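Side-chain contact in XRE family transcriptional regulator (Enterobacter cloacae subsp. cloacae, PDB 6B8W), which probably binds DNA and regulates transcription, this chain being its metal-binding cupin domain: residues I22-A25 and P26-S30. Residues are numbered along the deposited sequence; the frame is centred on the assembly and turned at random. Where two conformers were deposited one is given.
Sequences IILA and PGALS
Leu-24 lays its isobutyl end against the methyl of Ala-28. The CD1 branch makes the closest approach, 3.7 Å from Ala-28 CB, with the branch point CG just behind. CD1 also comes within 4.4 Å of Ser-30 CB, a looser touch. CD2 and CG pass the carbonyl oxygen of Ala-28 at a loose distance. Leu-24 carries CG anti to its own backbone N (chi1 -162°), and this torsion swings the branched end toward Ala-28. The CB of Ala-28 and that of Ser-30 both point toward residues 22-25, while Leu-29 between them points away, the alternation of an extended chain as it enters strand 29-31.

The chain reverses between the two strands in a type II beta turn from Ala-25 to Ala-28. Ala-28 N donates to Ala-25 O at 3.0 Å, with an N-H...O angle of 160°. The donor sits above the carbonyl plane, 36° out of it. Gly-27 holds the third turn position with a positive phi, as a type II turn requires. Pro-26 fills the second position, which suits its ring-restricted phi. Its CD, bonded to Pro-26 N, faces the Ala-25 methyl across the peptide bond. Ala-25 CB lies 3.4 Å from Pro-26 CD, close because the residues are adjacent.

This turn links strand 17-24 of one sheet to strand 29-31 of the other, so the chain crosses here between the two sheets of the cupin jelly-roll barrel (double-stranded beta-helix). Asn-79 hydrogen-bonds to both segments: its ND2 to Leu-24 O, and its backbone with that of Gly-27. The buried Leu-24 side chain also packs on Met-3, Val-85 and Tyr-77. Tyr-77 belongs to the manganese site together with Glu-41 and His-75, though no metal is bound to this chain.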
ATOM      1  N   ILE A  22      -8.056   4.802  -3.459  0.60 28.12           N
ATOM      2  CA  ILE A  22      -8.767   5.738  -4.326  0.60 28.17           C
ATOM      3  C   ILE A  22      -9.053   5.143  -5.692  0.60 27.96           C
ATOM      4  O   ILE A  22      -8.180   4.535  -6.298  0.60 28.45           O
ATOM      5  CB  ILE A  22      -7.909   7.005  -4.503  0.60 27.28           C
ATOM      6  CG1 ILE A  22      -7.601   7.626  -3.125  0.60 26.78           C
ATOM      7  CG2 ILE A  22      -8.582   8.009  -5.446  0.60 27.91           C
ATOM      8  CD1 ILE A  22      -6.671   8.819  -3.166  0.60 26.00           C
ATOM      9  N   ILE A  23     -10.280   5.323  -6.168  1.00 27.83           N
ATOM     10  CA  ILE A  23     -10.671   4.870  -7.500  1.00 28.28           C
ATOM     11  C   ILE A  23     -11.050   6.147  -8.281  1.00 28.86           C
ATOM     12  O   ILE A  23     -11.934   6.896  -7.864  1.00 29.49           O
ATOM     13  CB  ILE A  23     -11.806   3.873  -7.483  1.00 30.03           C
ATOM     14  CG1 ILE A  23     -11.363   2.614  -6.702  1.00 31.07           C
ATOM     15  CG2 ILE A  23     -12.185   3.505  -8.915  1.00 31.08           C
ATOM     16  CD1 ILE A  23     -12.444   1.572  -6.495  1.00 32.78           C
ATOM     17  N   LEU A  24     -10.374   6.355  -9.405  1.00 28.15           N
ATOM     18  CA  LEU A  24     -10.557   7.533 -10.257  1.00 28.38           C
ATOM     19  C   LEU A  24     -11.146   7.077 -11.592  1.00 28.60           C
ATOM     20  O   LEU A  24     -10.570   6.227 -12.296  1.00 27.25           O
ATOM     21  CB  LEU A  24      -9.186   8.224 -10.413  1.00 28.70           C
ATOM     22  CG  LEU A  24      -9.018   9.655 -10.884  1.00 30.22           C
ATOM     23  CD1 LEU A  24      -9.784  10.647 -10.000  1.00 30.78           C
ATOM     24  CD2 LEU A  24      -7.522  10.008 -10.911  1.00 29.11           C
ATOM     25  N   ALA A  25     -12.320   7.617 -11.919  1.00 29.84           N
ATOM     26  CA  ALA A  25     -13.049   7.250 -13.125  1.00 31.09           C
ATOM     27  C   ALA A  25     -12.362   7.760 -14.384  1.00 30.24           C
ATOM     28  O   ALA A  25     -11.601   8.717 -14.317  1.00 28.96           O
ATOM     29  CB  ALA A  25     -14.476   7.790 -13.063  1.00 32.16           C
ATOM     30  N   PRO A  26     -12.636   7.124 -15.534  1.00 30.45           N
ATOM     31  CA  PRO A  26     -12.040   7.584 -16.781  1.00 31.05           C
ATOM     32  C   PRO A  26     -12.300   9.066 -17.010  1.00 30.51           C
ATOM     33  O   PRO A  26     -13.425   9.539 -16.798  1.00 29.93           O
ATOM     34  CB  PRO A  26     -12.771   6.756 -17.844  1.00 32.27           C
ATOM     35  CG  PRO A  26     -13.108   5.500 -17.129  1.00 32.95           C
ATOM     36  CD  PRO A  26     -13.467   5.925 -15.748  1.00 32.16           C
ATOM     37  N   GLY A  27     -11.248   9.791 -17.357  1.00 29.24           N
ATOM     38  CA  GLY A  27     -11.340  11.219 -17.654  1.00 30.08           C
ATOM     39  C   GLY A  27     -11.332  12.149 -16.459  1.00 29.76           C
ATOM     40  O   GLY A  27     -11.294  13.364 -16.637  1.00 30.62           O
ATOM     41  N   ALA A  28     -11.367  11.594 -15.248  1.00 28.67           N
ATOM     42  CA  ALA A  28     -11.386  12.400 -14.052  1.00 28.81           C
ATOM     43  C   ALA A  28     -10.009  13.009 -13.737  1.00 27.77           C
ATOM     44  O   ALA A  28      -8.974  12.409 -13.991  1.00 26.41           O
ATOM     45  CB  ALA A  28     -11.876  11.573 -12.879  1.00 29.18           C
ATOM     46  N   LEU A  29     -10.052  14.215 -13.193  1.00 28.02           N
ATOM     47  CA  LEU A  29      -8.894  14.983 -12.780  1.00 28.26           C
ATOM     48  C   LEU A  29      -9.140  15.459 -11.359  1.00 28.68           C
ATOM     49  O   LEU A  29     -10.172  16.091 -11.086  1.00 28.08           O
ATOM     50  CB  LEU A  29      -8.719  16.197 -13.671  1.00 28.05           C
ATOM     51  CG  LEU A  29      -7.672  17.232 -13.241  1.00 28.32           C
ATOM     52  CD1 LEU A  29      -6.260  16.687 -13.307  1.00 27.50           C
ATOM     53  CD2 LEU A  29      -7.803  18.495 -14.106  1.00 29.32           C
ATOM     54  N   SER A  30      -8.175  15.206 -10.477  1.00 28.22           N
ATOM     55  CA  SER A  30      -8.256  15.647  -9.097  1.00 29.12           C
ATOM     56  C   SER A  30      -6.974  16.395  -8.721  1.00 28.53           C
ATOM     57  O   SER A  30      -5.877  15.852  -8.853  1.00 25.83           O
ATOM     58  CB  SER A  30      -8.425  14.430  -8.190  1.00 31.15           C
ATOM     59  OG  SER A  30      -8.510  14.803  -6.830  1.00 33.08           O
TER